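Local coordinates for peptidoglycan D,D-transpeptidase FtsI (Yersinia pestis, PDB 6SYN), which probably cross-links peptidoglycan strands as a class B penicillin-binding protein of the periplasm, its transpeptidase domain being the target of beta-lactam antibiotics, at residues P469-V474 / R504-E509; A429-Y434 / A497-V502; G47-S50 / R54-A57. All blocks are in the same frame, centred on the assembly; numbering follows the deposited sequence.

Interaction 1: residues P469-V474 / R504-E509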
ATOM      1  N   PRO A 469      -5.040 -20.070   6.470  1.00 11.37           N
ATOM      2  CA  PRO A 469      -4.502 -18.831   5.916  1.00 11.53           C
ATOM      3  C   PRO A 469      -3.082 -18.543   6.412  1.00 11.78           C
ATOM      4  O   PRO A 469      -2.818 -18.727   7.586  1.00 11.96           O
ATOM      5  CB  PRO A 469      -5.453 -17.741   6.425  1.00 11.52           C
ATOM      6  CG  PRO A 469      -6.751 -18.472   6.689  1.00 11.48           C
ATOM      7  CD  PRO A 469      -6.334 -19.858   7.137  1.00 11.49           C
ATOM      8  N   ARG A 470      -2.222 -18.110   5.494  1.00 11.95           N
ATOM      9  CA  ARG A 470      -0.821 -17.718   5.774  1.00 12.04           C
ATOM     10  C   ARG A 470      -0.639 -16.236   5.443  1.00 11.74           C
ATOM     11  O   ARG A 470       0.117 -15.559   6.169  1.00 11.92           O
ATOM     12  CB  ARG A 470       0.123 -18.620   4.973  1.00 12.50           C
ATOM     13  CG  ARG A 470       0.285 -20.011   5.572  1.00 12.84           C
ATOM     14  CD  ARG A 470       1.136 -19.997   6.830  1.00 13.25           C
ATOM     15  NE  ARG A 470       2.465 -19.468   6.541  1.00 13.68           N
ATOM     16  CZ  ARG A 470       3.491 -20.183   6.082  1.00 13.99           C
ATOM     17  NH1 ARG A 470       3.360 -21.482   5.867  1.00 14.12           N
ATOM     18  NH2 ARG A 470       4.650 -19.596   5.834  1.00 14.17           N
ATOM     19  N   PHE A 471      -1.327 -15.743   4.411  1.00 11.18           N
ATOM     20  CA  PHE A 471      -1.112 -14.390   3.842  1.00 10.78           C
ATOM     21  C   PHE A 471      -2.441 -13.650   3.723  1.00 10.25           C
ATOM     22  O   PHE A 471      -3.370 -14.154   3.069  1.00 10.21           O
ATOM     23  CB  PHE A 471      -0.419 -14.507   2.488  1.00 10.90           C
ATOM     24  CG  PHE A 471       0.758 -15.445   2.522  1.00 11.07           C
ATOM     25  CD1 PHE A 471       1.881 -15.136   3.274  1.00 11.21           C
ATOM     26  CD2 PHE A 471       0.729 -16.647   1.838  1.00 11.06           C
ATOM     27  CE1 PHE A 471       2.963 -15.999   3.318  1.00 11.23           C
ATOM     28  CE2 PHE A 471       1.814 -17.507   1.881  1.00 11.15           C
ATOM     29  CZ  PHE A 471       2.925 -17.185   2.622  1.00 11.19           C
ATOM     30  N   ALA A 472      -2.513 -12.488   4.364  1.00  9.73           N
ATOM     31  CA  ALA A 472      -3.538 -11.458   4.108  1.00  9.40           C
ATOM     32  C   ALA A 472      -3.007 -10.555   2.992  1.00  9.07           C
ATOM     33  O   ALA A 472      -1.812 -10.197   3.040  1.00  8.86           O
ATOM     34  CB  ALA A 472      -3.846 -10.696   5.371  1.00  9.34           C
ATOM     35  N   LEU A 473      -3.851 -10.258   2.002  1.00  8.83           N
ATOM     36  CA  LEU A 473      -3.540  -9.314   0.896  1.00  8.66           C
ATOM     37  C   LEU A 473      -4.703  -8.336   0.731  1.00  8.46           C
ATOM     38  O   LEU A 473      -5.860  -8.792   0.731  1.00  8.34           O
ATOM     39  CB  LEU A 473      -3.290 -10.101  -0.392  1.00  8.63           C
ATOM     40  CG  LEU A 473      -3.037  -9.268  -1.648  1.00  8.66           C
ATOM     41  CD1 LEU A 473      -1.869  -8.311  -1.453  1.00  8.65           C
ATOM     42  CD2 LEU A 473      -2.783 -10.174  -2.845  1.00  8.66           C
ATOM     43  N   VAL A 474      -4.383  -7.044   0.627  1.00  8.36           N
ATOM     44  CA  VAL A 474      -5.307  -5.960   0.182  1.00  8.30           C
ATOM     45  C   VAL A 474      -4.759  -5.378  -1.127  1.00  8.30           C
ATOM     46  O   VAL A 474      -3.526  -5.224  -1.256  1.00  8.15           O
ATOM     47  CB  VAL A 474      -5.477  -4.866   1.257  1.00  8.32           C
ATOM     48  CG1 VAL A 474      -6.215  -3.643   0.725  1.00  8.32           C
ATOM     49  CG2 VAL A 474      -6.160  -5.396   2.509  1.00  8.25           C
ATOM     50  N   ARG A 504       3.088 -19.890  -4.364  1.00 20.17           N
ATOM     51  CA  ARG A 504       4.041 -20.740  -5.128  1.00 21.67           C
ATOM     52  C   ARG A 504       5.486 -20.416  -4.727  1.00 21.09           C
ATOM     53  O   ARG A 504       6.242 -21.370  -4.458  1.00 21.10           O
ATOM     54  CB  ARG A 504       3.813 -20.579  -6.636  1.00 23.50           C
ATOM     55  CG  ARG A 504       2.636 -21.383  -7.171  1.00 25.34           C
ATOM     56  CD  ARG A 504       2.733 -22.861  -6.828  1.00 26.98           C
ATOM     57  NE  ARG A 504       1.686 -23.786  -7.270  1.00 28.43           N
ATOM     58  CZ  ARG A 504       0.625 -23.527  -8.043  1.00 30.49           C
ATOM     59  NH1 ARG A 504      -0.211 -24.514  -8.327  1.00 31.69           N
ATOM     60  NH2 ARG A 504       0.370 -22.324  -8.534  1.00 30.95           N
ATOM     61  N   THR A 505       5.856 -19.133  -4.690  1.00 20.31           N
ATOM     62  CA  THR A 505       7.180 -18.661  -4.203  1.00 20.11           C
ATOM     63  C   THR A 505       7.455 -19.265  -2.823  1.00 20.03           C
ATOM     64  O   THR A 505       8.544 -19.819  -2.622  1.00 19.81           O
ATOM     65  CB  THR A 505       7.244 -17.131  -4.098  1.00 20.24           C
ATOM     66  OG1 THR A 505       6.924 -16.551  -5.362  1.00 19.93           O
ATOM     67  CG2 THR A 505       8.601 -16.640  -3.640  1.00 20.36           C
ATOM     68  N   MET A 506       6.474 -19.169  -1.925  1.00 20.62           N
ATOM     69  CA  MET A 506       6.568 -19.574  -0.498  1.00 20.92           C
ATOM     70  C   MET A 506       6.290 -21.075  -0.340  1.00 21.60           C
ATOM     71  O   MET A 506       6.185 -21.527   0.821  1.00 22.43           O
ATOM     72  CB  MET A 506       5.572 -18.758   0.333  1.00 20.85           C
ATOM     73  CG  MET A 506       5.863 -17.265   0.295  1.00 20.58           C
ATOM     74  SD  MET A 506       7.577 -16.905   0.767  1.00 20.17           S
ATOM     75  CE  MET A 506       7.512 -17.304   2.510  1.00 20.25           C
ATOM     76  N   ASN A 507       6.186 -21.808  -1.458  1.00 21.61           N
ATOM     77  CA  ASN A 507       6.076 -23.290  -1.537  1.00 21.78           C
ATOM     78  C   ASN A 507       4.929 -23.796  -0.656  1.00 21.57           C
ATOM     79  O   ASN A 507       5.183 -24.705   0.156  1.00 21.69           O
ATOM     80  CB  ASN A 507       7.379 -23.978  -1.115  1.00 22.46           C
ATOM     81  CG  ASN A 507       8.577 -23.609  -1.964  1.00 22.99           C
ATOM     82  OD1 ASN A 507       8.480 -23.517  -3.187  1.00 22.98           O
ATOM     83  ND2 ASN A 507       9.719 -23.421  -1.323  1.00 23.83           N
ATOM     84  N   ILE A 508       3.716 -23.252  -0.807  1.00 21.44           N
ATOM     85  CA  ILE A 508       2.540 -23.638   0.034  1.00 21.55           C
ATOM     86  C   ILE A 508       1.800 -24.800  -0.635  1.00 21.76           C
ATOM     87  O   ILE A 508       1.436 -24.668  -1.816  1.00 21.99           O
ATOM     88  CB  ILE A 508       1.602 -22.444   0.296  1.00 21.49           C
ATOM     89  CG1 ILE A 508       2.346 -21.245   0.894  1.00 21.68           C
ATOM     90  CG2 ILE A 508       0.429 -22.867   1.170  1.00 21.31           C
ATOM     91  CD1 ILE A 508       2.997 -21.513   2.236  1.00 21.63           C
ATOM     92  N   GLU A 509       1.584 -25.888   0.113  1.00 22.10           N
ATOM     93  CA  GLU A 509       0.834 -27.090  -0.336  1.00 22.49           C
ATOM     94  C   GLU A 509      -0.544 -26.639  -0.814  1.00 21.65           C
ATOM     95  O   GLU A 509      -1.283 -26.009  -0.062  1.00 20.94           O
ATOM     96  CB  GLU A 509       0.740 -28.123   0.793  1.00 23.39           C
ATOM     97  CG  GLU A 509       0.564 -29.558   0.307  1.00 24.30           C
ATOM     98  CD  GLU A 509       1.848 -30.302  -0.046  1.00 25.48           C
ATOM     99  OE1 GLU A 509       2.798 -30.274   0.772  1.00 25.76           O
ATOM    100  OE2 GLU A 509       1.899 -30.919  -1.138  1.00 26.02           O
TER
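Phe471 holds its CG beside the backbone N (chi1 -47°), and from opposite directions its side chain and that of Ile508 meet beyond the C-terminal end of helix 492-505. Ile508 likewise sets CG1 beside its own N (chi1 -54°). The helix closes in a Schellman motif: Asn507, at positive phi, is the C-prime residue, with Asn507 N bonded to Arg504 O at 3.0 Å and Ile508 N to Leu503 O. Met506, just past the helix, and Ile508, beyond the turn, both point toward the start of strand 471-478, in the central antiparallel sheet of the transpeptidase domain.

Phe471 supplies a broad apolar ring that can serve two neighbours. Its CE2 edge receives Ile508 CG1 close to the ring plane, 3.9 Å away, whereas Met506 CG approaches CZ obliquely at 3.7 Å. The flexible Met506 chain also reaches Arg184 and Leu185 of helix 183-199. One face of the phenyl ring is covered by Arg470 CB, 3.6 Å above the plane over its centre. Arg470 and Phe471 both face Ala464 in a classic beta bulge, which brings these consecutive side chains toward the same C-terminal tail. Arginine suits this partly exposed position because the face of its guanidinium can pack on a methyl while the N-H groups round its edge can still meet solvent or polar partners: Ile508 CD1 sits over one face, 3.6 Å from Arg470 NH1.

Interaction 2: residues A429-Y434 / A497-V502; sequences AAIKGY and AIMGGV
Ile431 rests its CD1 methyl on Met499 CB, 3.5 Å away, and the same methyl lies beside Gly500 N. This is the close part of the contact, and it is carried by one branched side chain. CG1 lies beside the backbone N of Ile431 (chi1 -49°), and the extended chi2 of -154° carries CD1 onward to the helix, while the other branch, CG2, rests 3.9 Å from Gly500 CA. Gly500, having no side chain, presents that CA directly to the methyl. Met499 crosses Ile431 at about a right angle: its CB and CG meet CD1, but the bent chain then leads its end away to Phe471 and Leu473 of strand 471-478.

In the transpeptidase fold, helix 492-505 packs on the central antiparallel sheet, and 429-434 belongs to the loop that leads into the edge strand 437-446. That loop reverses through a type II beta turn from Ile431 to Tyr434, with Gly433 at its positive-phi corner and only a weak bond from Tyr434 N to Ile431 O closing it. Here the contact loosens: Lys432 points out at the exposed side of the turn. Tyr434, buried, packs instead on Leu503 and Arg504 farther along the helix.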
ATOM      1  N   ALA A 429     -10.417 -13.401  -9.284  1.00  7.58           N
ATOM      2  CA  ALA A 429      -9.314 -13.573  -8.305  1.00  7.76           C
ATOM      3  C   ALA A 429      -9.025 -15.057  -8.038  1.00  7.97           C
ATOM      4  O   ALA A 429      -8.054 -15.327  -7.318  1.00  7.96           O
ATOM      5  CB  ALA A 429      -9.661 -12.870  -7.020  1.00  7.82           C
ATOM      6  N   ALA A 430      -9.830 -15.983  -8.574  1.00  8.19           N
ATOM      7  CA  ALA A 430      -9.688 -17.440  -8.333  1.00  8.34           C
ATOM      8  C   ALA A 430      -8.284 -17.883  -8.749  1.00  8.46           C
ATOM      9  O   ALA A 430      -7.820 -17.444  -9.821  1.00  8.31           O
ATOM     10  CB  ALA A 430     -10.748 -18.222  -9.070  1.00  8.35           C
ATOM     11  N   ILE A 431      -7.652 -18.713  -7.914  1.00  8.68           N
ATOM     12  CA  ILE A 431      -6.275 -19.247  -8.104  1.00  8.94           C
ATOM     13  C   ILE A 431      -6.378 -20.752  -8.330  1.00  9.19           C
ATOM     14  O   ILE A 431      -7.023 -21.419  -7.505  1.00  9.33           O
ATOM     15  CB  ILE A 431      -5.395 -18.932  -6.881  1.00  9.06           C
ATOM     16  CG1 ILE A 431      -5.501 -17.455  -6.497  1.00  9.07           C
ATOM     17  CG2 ILE A 431      -3.958 -19.380  -7.113  1.00  9.05           C
ATOM     18  CD1 ILE A 431      -4.302 -16.923  -5.769  1.00  9.09           C
ATOM     19  N   LYS A 432      -5.738 -21.256  -9.383  1.00  9.48           N
ATOM     20  CA  LYS A 432      -5.811 -22.682  -9.781  1.00  9.85           C
ATOM     21  C   LYS A 432      -5.122 -23.531  -8.704  1.00 10.33           C
ATOM     22  O   LYS A 432      -3.913 -23.323  -8.460  1.00 10.49           O
ATOM     23  CB  LYS A 432      -5.182 -22.891 -11.163  1.00  9.86           C
ATOM     24  CG  LYS A 432      -5.886 -22.201 -12.328  1.00  9.83           C
ATOM     25  CD  LYS A 432      -7.284 -22.721 -12.616  1.00  9.82           C
ATOM     26  CE  LYS A 432      -7.931 -22.069 -13.822  1.00  9.77           C
ATOM     27  NZ  LYS A 432      -7.454 -22.645 -15.102  1.00  9.77           N
ATOM     28  N   GLY A 433      -5.883 -24.428  -8.068  1.00 10.76           N
ATOM     29  CA  GLY A 433      -5.376 -25.448  -7.132  1.00 11.10           C
ATOM     30  C   GLY A 433      -5.385 -24.975  -5.690  1.00 11.48           C
ATOM     31  O   GLY A 433      -4.831 -25.699  -4.839  1.00 11.54           O
ATOM     32  N   TYR A 434      -5.988 -23.814  -5.416  1.00 11.99           N
ATOM     33  CA  TYR A 434      -6.065 -23.197  -4.065  1.00 12.39           C
ATOM     34  C   TYR A 434      -7.481 -22.676  -3.815  1.00 12.74           C
ATOM     35  O   TYR A 434      -8.129 -22.194  -4.771  1.00 12.97           O
ATOM     36  CB  TYR A 434      -5.080 -22.033  -3.925  1.00 12.48           C
ATOM     37  CG  TYR A 434      -3.617 -22.402  -3.918  1.00 12.58           C
ATOM     38  CD1 TYR A 434      -2.969 -22.759  -2.748  1.00 12.52           C
ATOM     39  CD2 TYR A 434      -2.867 -22.356  -5.084  1.00 12.84           C
ATOM     40  CE1 TYR A 434      -1.619 -23.074  -2.738  1.00 12.64           C
ATOM     41  CE2 TYR A 434      -1.517 -22.674  -5.093  1.00 12.81           C
ATOM     42  CZ  TYR A 434      -0.889 -23.034  -3.914  1.00 12.74           C
ATOM     43  OH  TYR A 434       0.441 -23.343  -3.922  1.00 12.66           O
ATOM     44  N   ALA A 497      -3.436 -12.828  -9.327  1.00  9.16           N
ATOM     45  CA  ALA A 497      -2.055 -12.829  -9.861  1.00  9.19           C
ATOM     46  C   ALA A 497      -1.039 -12.747  -8.714  1.00  9.24           C
ATOM     47  O   ALA A 497      -0.060 -13.518  -8.742  1.00  9.29           O
ATOM     48  CB  ALA A 497      -1.881 -11.685 -10.831  1.00  9.17           C
ATOM     49  N   ILE A 498      -1.244 -11.846  -7.746  1.00  9.29           N
ATOM     50  CA  ILE A 498      -0.267 -11.607  -6.637  1.00  9.30           C
ATOM     51  C   ILE A 498      -0.300 -12.797  -5.670  1.00  9.34           C
ATOM     52  O   ILE A 498       0.774 -13.332  -5.371  1.00  9.42           O
ATOM     53  CB  ILE A 498      -0.522 -10.263  -5.923  1.00  9.31           C
ATOM     54  CG1 ILE A 498      -0.018  -9.086  -6.766  1.00  9.29           C
ATOM     55  CG2 ILE A 498       0.105 -10.262  -4.533  1.00  9.35           C
ATOM     56  CD1 ILE A 498      -0.314  -7.719  -6.190  1.00  9.25           C
ATOM     57  N   MET A 499      -1.484 -13.206  -5.211  1.00  9.47           N
ATOM     58  CA  MET A 499      -1.633 -14.288  -4.200  1.00  9.66           C
ATOM     59  C   MET A 499      -1.149 -15.627  -4.777  1.00  9.83           C
ATOM     60  O   MET A 499      -0.566 -16.411  -4.008  1.00  9.64           O
ATOM     61  CB  MET A 499      -3.081 -14.413  -3.715  1.00  9.60           C
ATOM     62  CG  MET A 499      -3.225 -15.284  -2.481  1.00  9.60           C
ATOM     63  SD  MET A 499      -2.008 -14.887  -1.187  1.00  9.59           S
ATOM     64  CE  MET A 499      -2.985 -13.828  -0.119  1.00  9.66           C
ATOM     65  N   GLY A 500      -1.364 -15.860  -6.078  1.00 10.19           N
ATOM     66  CA  GLY A 500      -0.892 -17.055  -6.804  1.00 10.45           C
ATOM     67  C   GLY A 500       0.614 -17.217  -6.700  1.00 10.74           C
ATOM     68  O   GLY A 500       1.061 -18.250  -6.175  1.00 10.60           O
ATOM     69  N   GLY A 501       1.369 -16.228  -7.184  1.00 11.33           N
ATOM     70  CA  GLY A 501       2.843 -16.195  -7.118  1.00 11.95           C
ATOM     71  C   GLY A 501       3.338 -16.319  -5.686  1.00 12.49           C
ATOM     72  O   GLY A 501       4.249 -17.132  -5.442  1.00 12.51           O
ATOM     73  N   VAL A 502       2.737 -15.573  -4.758  1.00 13.17           N
ATOM     74  CA  VAL A 502       3.067 -15.650  -3.305  1.00 13.83           C
ATOM     75  C   VAL A 502       3.029 -17.123  -2.870  1.00 14.55           C
ATOM     76  O   VAL A 502       4.081 -17.635  -2.446  1.00 14.50           O
ATOM     77  CB  VAL A 502       2.122 -14.772  -2.463  1.00 13.78           C
ATOM     78  CG1 VAL A 502       2.209 -15.109  -0.982  1.00 13.82           C
ATOM     79  CG2 VAL A 502       2.384 -13.289  -2.692  1.00 13.64           C
TER

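Interaction 3: residues G47-S50 / R54-A57; sequences GGIS and RWKA
Trp55 turns one face of its indole toward the backbone of Ile49, whose CA stands 3.8 Å from the centroid of the five-membered ring. This is a CH-pi contact over the face, the CA being 12° off the ring normal, and it is made by the main chain of the loop. The Ile49 side chain crosses the tryptophan at about a right angle, touching it through one branch: CG2 lies 3.9 Å from Trp55 CG, near the root of the indole. Because CG of Trp55 sits beside its backbone N (chi1 -69°), the ring is carried out from the first turn of the helix to the loop. A large flat aromatic suits this position, as it can cover three successive loop residues at once.

Gly48 O lies obliquely beside the six-membered ring of Trp55, near CZ2. That glycine has positive phi, a backbone shape readily adopted without a side chain. Ser50 OG lies in the indole plane, at the edge, 3.8 Å from Trp55 NE1, too far for a hydrogen bond; the same hydroxyl is hydrogen-bonded to Asp52 N in the short link before the helix, a local task suited to a small polar residue.

Within the family region named for dimerisation, the loop joins helix 40-45 to helix 54-62. Leu43 of the former touches both Ile49 and Trp55, while Ile49 also packs on Leu66 and Ile73 of helix 66-74.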
ATOM      1  N   GLY A  47      30.545  33.701 -15.303  1.00 28.58           N
ATOM      2  CA  GLY A  47      30.167  33.797 -16.729  1.00 28.76           C
ATOM      3  C   GLY A  47      29.153  32.744 -17.143  1.00 28.46           C
ATOM      4  O   GLY A  47      28.724  32.785 -18.311  1.00 29.38           O
ATOM      5  N   GLY A  48      28.798  31.825 -16.240  1.00 27.86           N
ATOM      6  CA  GLY A  48      27.769  30.790 -16.464  1.00 27.49           C
ATOM      7  C   GLY A  48      28.112  29.890 -17.637  1.00 26.86           C
ATOM      8  O   GLY A  48      29.305  29.795 -17.977  1.00 26.82           O
ATOM      9  N   ILE A  49      27.098  29.271 -18.247  1.00 26.40           N
ATOM     10  CA  ILE A  49      27.253  28.437 -19.474  1.00 26.39           C
ATOM     11  C   ILE A  49      27.292  29.401 -20.659  1.00 26.76           C
ATOM     12  O   ILE A  49      26.213  29.824 -21.118  1.00 26.54           O
ATOM     13  CB  ILE A  49      26.129  27.391 -19.615  1.00 26.28           C
ATOM     14  CG1 ILE A  49      25.968  26.562 -18.338  1.00 26.48           C
ATOM     15  CG2 ILE A  49      26.352  26.513 -20.838  1.00 25.68           C
ATOM     16  CD1 ILE A  49      24.955  27.126 -17.378  1.00 26.79           C
ATOM     17  N   SER A  50      28.497  29.768 -21.096  1.00 27.38           N
ATOM     18  CA  SER A  50      28.739  30.721 -22.208  1.00 27.70           C
ATOM     19  C   SER A  50      28.911  29.954 -23.525  1.00 27.83           C
ATOM     20  O   SER A  50      28.637  28.730 -23.550  1.00 27.11           O
ATOM     21  CB  SER A  50      29.928  31.604 -21.909  1.00 27.24           C
ATOM     22  OG  SER A  50      31.142  30.870 -21.989  1.00 26.46           O
ATOM     23  N   ARG A  54      34.242  24.290 -23.901  1.00 20.50           N
ATOM     24  CA  ARG A  54      34.469  23.343 -22.776  1.00 20.06           C
ATOM     25  C   ARG A  54      33.124  22.881 -22.187  1.00 20.14           C
ATOM     26  O   ARG A  54      33.067  21.739 -21.693  1.00 19.74           O
ATOM     27  CB  ARG A  54      35.345  24.003 -21.708  1.00 19.80           C
ATOM     28  CG  ARG A  54      36.788  24.228 -22.139  1.00 19.54           C
ATOM     29  CD  ARG A  54      37.326  25.582 -21.708  1.00 19.33           C
ATOM     30  NE  ARG A  54      37.651  25.635 -20.289  1.00 19.22           N
ATOM     31  CZ  ARG A  54      37.479  26.692 -19.495  1.00 19.26           C
ATOM     32  NH1 ARG A  54      37.823  26.609 -18.219  1.00 19.22           N
ATOM     33  NH2 ARG A  54      36.956  27.817 -19.960  1.00 18.99           N
ATOM     34  N   TRP A  55      32.093  23.736 -22.224  1.00 20.25           N
ATOM     35  CA  TRP A  55      30.722  23.438 -21.724  1.00 20.13           C
ATOM     36  C   TRP A  55      30.101  22.302 -22.543  1.00 19.68           C
ATOM     37  O   TRP A  55      29.453  21.425 -21.944  1.00 19.32           O
ATOM     38  CB  TRP A  55      29.828  24.688 -21.752  1.00 20.38           C
ATOM     39  CG  TRP A  55      30.220  25.742 -20.763  1.00 20.91           C
ATOM     40  CD1 TRP A  55      30.630  27.013 -21.046  1.00 21.23           C
ATOM     41  CD2 TRP A  55      30.259  25.624 -19.327  1.00 21.24           C
ATOM     42  NE1 TRP A  55      30.909  27.693 -19.892  1.00 21.30           N
ATOM     43  CE2 TRP A  55      30.700  26.867 -18.822  1.00 21.26           C
ATOM     44  CE3 TRP A  55      29.969  24.597 -18.420  1.00 21.52           C
ATOM     45  CZ2 TRP A  55      30.849  27.109 -17.456  1.00 21.20           C
ATOM     46  CZ3 TRP A  55      30.124  24.835 -17.069  1.00 21.29           C
ATOM     47  CH2 TRP A  55      30.549  26.077 -16.596  1.00 21.27           C
ATOM     48  N   LYS A  56      30.274  22.329 -23.864  1.00 19.56           N
ATOM     49  CA  LYS A  56      29.744  21.280 -24.775  1.00 19.64           C
ATOM     50  C   LYS A  56      30.542  19.996 -24.535  1.00 18.56           C
ATOM     51  O   LYS A  56      29.961  18.904 -24.658  1.00 17.90           O
ATOM     52  CB  LYS A  56      29.790  21.761 -26.229  1.00 20.52           C
ATOM     53  CG  LYS A  56      29.221  20.796 -27.267  1.00 21.31           C
ATOM     54  CD  LYS A  56      27.716  20.611 -27.215  1.00 21.67           C
ATOM     55  CE  LYS A  56      27.170  19.853 -28.411  1.00 22.01           C
ATOM     56  NZ  LYS A  56      27.586  18.428 -28.409  1.00 22.17           N
ATOM     57  N   ALA A  57      31.821  20.134 -24.182  1.00 18.04           N
ATOM     58  CA  ALA A  57      32.733  19.009 -23.877  1.00 17.58           C
ATOM     59  C   ALA A  57      32.238  18.291 -22.614  1.00 17.42           C
ATOM     60  O   ALA A  57      32.292  17.052 -22.581  1.00 17.61           O
ATOM     61  CB  ALA A  57      34.144  19.522 -23.727  1.00 17.50           C
TER

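In the fold
From the N terminus, interaction 3 comes first, closing a short loop with just three residues between its segments and joining the 40-45 to 54-62 connection to the helix that follows. The other two lie in the transpeptidase region, their centres about 57 Å from that of interaction 3. They cross along the chain: interaction 2 opens at 429-434, interaction 1 opens at 469-474, then 497-502 closes the former and 504-509 the latter. Both use helix 492-505, tying its body to the loop before strand 437-446 and its C-terminal end to strand 471-478. Their centres are about 9 Å apart, and Tyr434 OH probably hydrogen-bonds Ile508 O between them.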